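Local coordinates for protein acetaldehyde dehydrogenase (Acetylating) (Geobacillus thermoglucosidasius, PDB 5J78) that probably catalyses the NAD-dependent, reversible conversion of acetaldehyde and coenzyme A to acetyl-CoA, as an acetylating aldehyde dehydrogenase, at residues A252-A257 with V290-Q295; R37-E42 with C196-T201. All coordinates share one frame; numbering follows the deposited sequence.

Interaction 1. Residues A252-A257 with V290-Q295; sequences ANIAKA and VAELKQ
A chi1 of -169° swings CG of Glu-292 away from its backbone N, and a bend at chi2 (66°) lays the carboxylate against Ala-255. Ile-254 turns its CG2 branch anti to the backbone N, and this methyl meets the base of the glutamate. The contact joins two helices on the parallel sheet of the alpha/beta domain that probably corresponds to the catalytic domain of aldehyde dehydrogenases. Helix 254-265 lies in the beta-alpha-beta crossover between strands 244-248 and 276-282. Helix 286-295 follows the second of those strands.

Ile-254 CG2 comes to 4.0 Å from Glu-292 CB, and the two side chains cross obliquely. Further out, Glu-292 CG lies 3.8 Å from Ala-255 CA. Glu-292 CD is 4.0 Å from Ala-255 CB, and OE1 is equally far from that methyl. The glutamate therefore rests its CG and its carboxylate on the first turn of the other helix. Its polar end is held from outside the pair: Gln-296 NE2 bonds to both Glu-292 OE2 and Ala-255 O. Gln-296, just past the end of helix 286-295, ties that end to helix 254-265. An alanine in place of Glu-292 would remove CG and the carboxylate, and would probably open a gap over Ala-255 and leave Gln-296 NE2 without one of its two acceptors.

Leu-293 is buried against Val-258, Ile-262 and Phe-370. Lys-256 NZ makes a salt bridge to Glu-472 of a neighbouring subunit. Asn-253 is the N-cap of helix 254-265: its OD1 accepts from Lys-256 N at 3.3 Å, a fairly straight bond (164°) whose donor sits above the carbonyl plane.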
loop_
_atom_site.group_PDB
_atom_site.type_symbol
_atom_site.label_atom_id
_atom_site.label_comp_id
_atom_site.label_asym_id
_atom_site.label_seq_id
_atom_site.Cartn_x
_atom_site.Cartn_y
_atom_site.Cartn_z
ATOM N N ALA A 252 -18.442 49.146 -14.873
ATOM C CA ALA A 252 -19.573 48.421 -14.269
ATOM C C ALA A 252 -20.696 49.310 -13.756
ATOM O O ALA A 252 -20.440 50.367 -13.177
ATOM C CB ALA A 252 -19.081 47.561 -13.122
ATOM N N ASN A 253 -21.933 48.857 -13.949
ATOM C CA ASN A 253 -23.070 49.318 -13.140
ATOM C C ASN A 253 -22.848 48.902 -11.669
ATOM O O ASN A 253 -23.141 47.763 -11.298
ATOM C CB ASN A 253 -24.377 48.724 -13.693
ATOM C CG ASN A 253 -25.631 49.232 -12.966
ATOM O OD1 ASN A 253 -25.589 49.618 -11.792
ATOM N ND2 ASN A 253 -26.765 49.208 -13.672
ATOM N N ILE A 254 -22.330 49.812 -10.844
ATOM C CA ILE A 254 -21.804 49.445 -9.523
ATOM C C ILE A 254 -22.886 48.954 -8.557
ATOM O O ILE A 254 -22.694 47.971 -7.837
ATOM C CB ILE A 254 -21.045 50.632 -8.888
ATOM C CG1 ILE A 254 -19.794 50.931 -9.723
ATOM C CG2 ILE A 254 -20.659 50.335 -7.421
ATOM C CD1 ILE A 254 -19.066 52.190 -9.345
ATOM N N ALA A 255 -24.033 49.612 -8.555
ATOM C CA ALA A 255 -25.114 49.208 -7.670
ATOM C C ALA A 255 -25.612 47.792 -7.997
ATOM O O ALA A 255 -25.863 46.974 -7.102
ATOM C CB ALA A 255 -26.244 50.192 -7.761
ATOM N N LYS A 256 -25.770 47.514 -9.283
ATOM C CA LYS A 256 -26.268 46.213 -9.728
ATOM C C LYS A 256 -25.223 45.105 -9.473
ATOM O O LYS A 256 -25.552 43.973 -9.092
ATOM C CB LYS A 256 -26.642 46.297 -11.210
ATOM C CG LYS A 256 -27.168 45.022 -11.835
ATOM C CD LYS A 256 -28.529 44.657 -11.283
ATOM C CE LYS A 256 -29.014 43.333 -11.845
ATOM N NZ LYS A 256 -29.577 42.473 -10.763
ATOM N N ALA A 257 -23.961 45.455 -9.672
ATOM C CA ALA A 257 -22.869 44.515 -9.491
ATOM C C ALA A 257 -22.770 44.083 -8.031
ATOM O O ALA A 257 -22.694 42.889 -7.727
ATOM C CB ALA A 257 -21.571 45.136 -9.947
ATOM N N VAL A 290 -16.974 50.676 -2.367
ATOM C CA VAL A 290 -16.967 50.538 -0.913
ATOM C C VAL A 290 -18.263 51.098 -0.302
ATOM O O VAL A 290 -18.888 50.480 0.566
ATOM C CB VAL A 290 -15.744 51.261 -0.300
ATOM C CG1 VAL A 290 -15.912 51.471 1.219
ATOM C CG2 VAL A 290 -14.475 50.492 -0.574
ATOM N N ALA A 291 -18.673 52.266 -0.779
ATOM C CA ALA A 291 -19.831 52.935 -0.218
ATOM C C ALA A 291 -21.084 52.150 -0.573
ATOM O O ALA A 291 -21.973 51.966 0.260
ATOM C CB ALA A 291 -19.911 54.390 -0.727
ATOM N N GLU A 292 -21.142 51.652 -1.804
ATOM C CA GLU A 292 -22.285 50.862 -2.225
ATOM C C GLU A 292 -22.365 49.530 -1.446
ATOM O O GLU A 292 -23.457 49.072 -1.091
ATOM C CB GLU A 292 -22.220 50.609 -3.729
ATOM C CG GLU A 292 -23.490 50.027 -4.308
ATOM C CD GLU A 292 -24.659 50.991 -4.231
ATOM O OE1 GLU A 292 -24.508 52.140 -4.696
ATOM O OE2 GLU A 292 -25.728 50.603 -3.713
ATOM N N LEU A 293 -21.213 48.925 -1.169
ATOM C CA LEU A 293 -21.168 47.691 -0.377
ATOM C C LEU A 293 -21.662 47.967 1.053
ATOM O O LEU A 293 -22.469 47.210 1.609
ATOM C CB LEU A 293 -19.748 47.104 -0.334
ATOM C CG LEU A 293 -19.289 46.218 -1.510
ATOM C CD1 LEU A 293 -17.755 46.164 -1.586
ATOM C CD2 LEU A 293 -19.865 44.797 -1.385
ATOM N N LYS A 294 -21.162 49.043 1.657
ATOM C CA LYS A 294 -21.626 49.432 2.987
ATOM C C LYS A 294 -23.133 49.649 2.977
ATOM O O LYS A 294 -23.838 49.166 3.867
ATOM C CB LYS A 294 -20.890 50.686 3.474
ATOM C CG LYS A 294 -19.480 50.401 4.004
ATOM C CD LYS A 294 -18.814 51.653 4.514
ATOM C CE LYS A 294 -17.508 51.365 5.181
ATOM N NZ LYS A 294 -16.780 52.637 5.483
ATOM N N GLN A 295 -23.630 50.346 1.958
ATOM C CA GLN A 295 -25.050 50.652 1.872
ATOM C C GLN A 295 -25.898 49.400 1.782
ATOM O O GLN A 295 -27.051 49.396 2.212
ATOM C CB GLN A 295 -25.329 51.559 0.665
ATOM C CG GLN A 295 -26.717 52.174 0.648
ATOM C CD GLN A 295 -26.902 53.278 1.693
ATOM O OE1 GLN A 295 -25.983 54.061 1.972
ATOM N NE2 GLN A 295 -28.092 53.340 2.275
#

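Interaction 2. Residues R37-E42 with C196-T201; sequences RNYLEE and CITQPT
Tyr-39 reaches from helix 28-51 to the backbone of Cys-196 and Ile-197, where strand 194-196 runs out into a loop. That strand pairs with strand 160-165 in the sheet of what is probably the Rossmann-like cofactor-binding domain of aldehyde dehydrogenases. The ring thus helps pack the N-terminal helix against the end of a strand.

From CA, the CB of Tyr-39 points toward the loop. With CG anti to the carbonyl carbon (chi1 -69°), the ring extends to the peptide between Cys-196 and Ile-197. Ring atom CD2 only grazes it, 4.2 Å from Cys-196 C. CE2 comes closer, 3.2 Å from Cys-196 O, with the oxygen oblique to the ring. CE2 also lies 3.7 Å from Ile-197 N, which sits at the ring edge, and Ile-197 CA is in the ring plane. Tyr-39 CZ is 3.6 Å from Cys-196 O. At the tip, Tyr-39 OH lies 3.2 Å from the same oxygen and makes a weak hydrogen bond to Glu-35 OE2.

Glu-35 OE2 also bonds Thr-198 OG1, so this carboxylate links helix and loop beside the ring. Elsewhere on this helix, Arg-37 pairs in salt bridges with Asp-27 and Asp-29 of another neighbouring subunit, and Glu-41 with Arg-26 of that subunit. The Thr-198 side chain crosses that of Tyr-39 at about a right angle, and its CG2 methyl stands 3.9 Å from Tyr-39 OH.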
loop_
_atom_site.group_PDB
_atom_site.type_symbol
_atom_site.label_atom_id
_atom_site.label_comp_id
_atom_site.label_asym_id
_atom_site.label_seq_id
_atom_site.Cartn_x
_atom_site.Cartn_y
_atom_site.Cartn_z
ATOM N N ARG A 37 -22.095 -3.667 0.411
ATOM C CA ARG A 37 -22.223 -4.864 -0.434
ATOM C C ARG A 37 -23.689 -5.184 -0.702
ATOM O O ARG A 37 -24.065 -5.425 -1.831
ATOM C CB ARG A 37 -21.523 -6.060 0.205
ATOM C CG ARG A 37 -20.002 -5.849 0.336
ATOM C CD ARG A 37 -19.296 -7.109 0.807
ATOM N NE ARG A 37 -17.847 -6.951 0.940
ATOM C CZ ARG A 37 -17.046 -7.876 1.466
ATOM N NH1 ARG A 37 -17.559 -9.008 1.897
ATOM N NH2 ARG A 37 -15.739 -7.676 1.566
ATOM N N ASN A 38 -24.526 -5.138 0.328
ATOM C CA ASN A 38 -25.952 -5.332 0.130
ATOM C C ASN A 38 -26.578 -4.306 -0.828
ATOM O O ASN A 38 -27.362 -4.672 -1.691
ATOM C CB ASN A 38 -26.683 -5.283 1.466
ATOM C CG ASN A 38 -26.348 -6.475 2.370
ATOM O OD1 ASN A 38 -25.944 -7.526 1.912
ATOM N ND2 ASN A 38 -26.518 -6.293 3.667
ATOM N N TYR A 39 -26.249 -3.027 -0.669
ATOM C CA TYR A 39 -26.776 -1.998 -1.569
ATOM C C TYR A 39 -26.360 -2.225 -3.014
ATOM O O TYR A 39 -27.162 -2.053 -3.933
ATOM C CB TYR A 39 -26.316 -0.598 -1.137
ATOM C CG TYR A 39 -26.913 -0.098 0.153
ATOM C CD1 TYR A 39 -28.013 -0.719 0.732
ATOM C CD2 TYR A 39 -26.371 1.010 0.794
ATOM C CE1 TYR A 39 -28.558 -0.243 1.927
ATOM C CE2 TYR A 39 -26.901 1.490 1.973
ATOM C CZ TYR A 39 -27.997 0.859 2.540
ATOM O OH TYR A 39 -28.526 1.331 3.726
ATOM N N LEU A 40 -25.099 -2.571 -3.233
ATOM C CA LEU A 40 -24.639 -2.731 -4.606
ATOM C C LEU A 40 -25.309 -3.939 -5.273
ATOM O O LEU A 40 -25.649 -3.892 -6.452
ATOM C CB LEU A 40 -23.124 -2.871 -4.648
ATOM C CG LEU A 40 -22.339 -1.597 -4.389
ATOM C CD1 LEU A 40 -20.886 -1.942 -4.074
ATOM C CD2 LEU A 40 -22.425 -0.663 -5.581
ATOM N N GLU A 41 -25.529 -5.016 -4.533
ATOM C CA GLU A 41 -26.151 -6.181 -5.158
ATOM C C GLU A 41 -27.619 -5.891 -5.438
ATOM O O GLU A 41 -28.130 -6.220 -6.501
ATOM C CB GLU A 41 -25.977 -7.426 -4.301
ATOM C CG GLU A 41 -24.837 -8.283 -4.809
ATOM C CD GLU A 41 -24.155 -9.042 -3.717
ATOM O OE1 GLU A 41 -24.874 -9.584 -2.848
ATOM O OE2 GLU A 41 -22.904 -9.079 -3.723
ATOM N N GLU A 42 -28.285 -5.223 -4.513
ATOM C CA GLU A 42 -29.654 -4.806 -4.758
ATOM C C GLU A 42 -29.707 -3.767 -5.884
ATOM O O GLU A 42 -30.623 -3.785 -6.706
ATOM C CB GLU A 42 -30.279 -4.258 -3.475
ATOM C CG GLU A 42 -30.538 -5.346 -2.435
ATOM C CD GLU A 42 -30.410 -4.846 -0.990
ATOM O OE1 GLU A 42 -30.508 -3.618 -0.763
ATOM O OE2 GLU A 42 -30.203 -5.682 -0.080
ATOM N N CYS A 196 -28.479 4.766 0.313
ATOM C CA CYS A 196 -27.493 5.612 0.973
ATOM C C CYS A 196 -26.911 4.926 2.204
ATOM O O CYS A 196 -27.642 4.378 3.026
ATOM C CB CYS A 196 -28.139 6.946 1.351
ATOM S SG CYS A 196 -27.072 8.195 2.094
ATOM N N ILE A 197 -25.586 4.935 2.299
ATOM C CA ILE A 197 -24.864 4.460 3.480
ATOM C C ILE A 197 -25.392 5.188 4.734
ATOM O O ILE A 197 -25.435 6.416 4.768
ATOM C CB ILE A 197 -23.326 4.701 3.337
ATOM C CG1 ILE A 197 -22.735 3.814 2.232
ATOM C CG2 ILE A 197 -22.595 4.412 4.632
ATOM C CD1 ILE A 197 -21.363 4.262 1.782
ATOM N N THR A 198 -25.763 4.434 5.761
ATOM C CA THR A 198 -26.315 5.021 6.983
ATOM C C THR A 198 -25.265 5.203 8.074
ATOM O O THR A 198 -25.414 6.047 8.944
ATOM C CB THR A 198 -27.451 4.164 7.548
ATOM O OG1 THR A 198 -26.947 2.873 7.912
ATOM C CG2 THR A 198 -28.554 4.007 6.508
ATOM N N GLN A 199 -24.208 4.408 8.005
ATOM C CA GLN A 199 -23.119 4.439 8.970
ATOM C C GLN A 199 -21.816 4.788 8.235
ATOM O O GLN A 199 -21.032 3.880 7.911
ATOM C CB GLN A 199 -22.978 3.069 9.673
ATOM C CG GLN A 199 -24.280 2.280 9.966
ATOM C CD GLN A 199 -24.040 0.755 10.061
ATOM O OE1 GLN A 199 -23.935 0.059 9.040
ATOM N NE2 GLN A 199 -23.944 0.241 11.290
ATOM N N PRO A 200 -21.582 6.084 7.943
ATOM C CA PRO A 200 -20.392 6.431 7.147
ATOM C C PRO A 200 -19.114 6.072 7.878
ATOM O O PRO A 200 -19.001 6.334 9.075
ATOM C CB PRO A 200 -20.508 7.953 6.954
ATOM C CG PRO A 200 -21.919 8.275 7.260
ATOM C CD PRO A 200 -22.364 7.277 8.282
ATOM N N THR A 201 -18.188 5.438 7.166
ATOM C CA THR A 201 -16.874 5.104 7.702
ATOM C C THR A 201 -15.876 5.090 6.563
ATOM O O THR A 201 -16.259 4.986 5.397
ATOM C CB THR A 201 -16.838 3.724 8.384
ATOM O OG1 THR A 201 -17.021 2.702 7.404
ATOM C CG2 THR A 201 -17.911 3.605 9.460
#

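The two contacts lie on opposite sides of the chain's centre, with their own centres about 49 Å apart, and share no helix or strand. Interaction 1 is a surface contact between two helices on the seven-stranded parallel sheet. Interaction 2 is partly buried and joins the N-terminal helix to a loop leaving the other large sheet. Their chemistry differs accordingly. The first is van der Waals contact of a glutamate side chain over an alanine and an isoleucine methyl; in the second an aromatic ring meets backbone atoms. Both use an outside residue to tie the partners, an amide in interaction 1 and a carboxylate in interaction 2, and both adjoin neighbouring subunits.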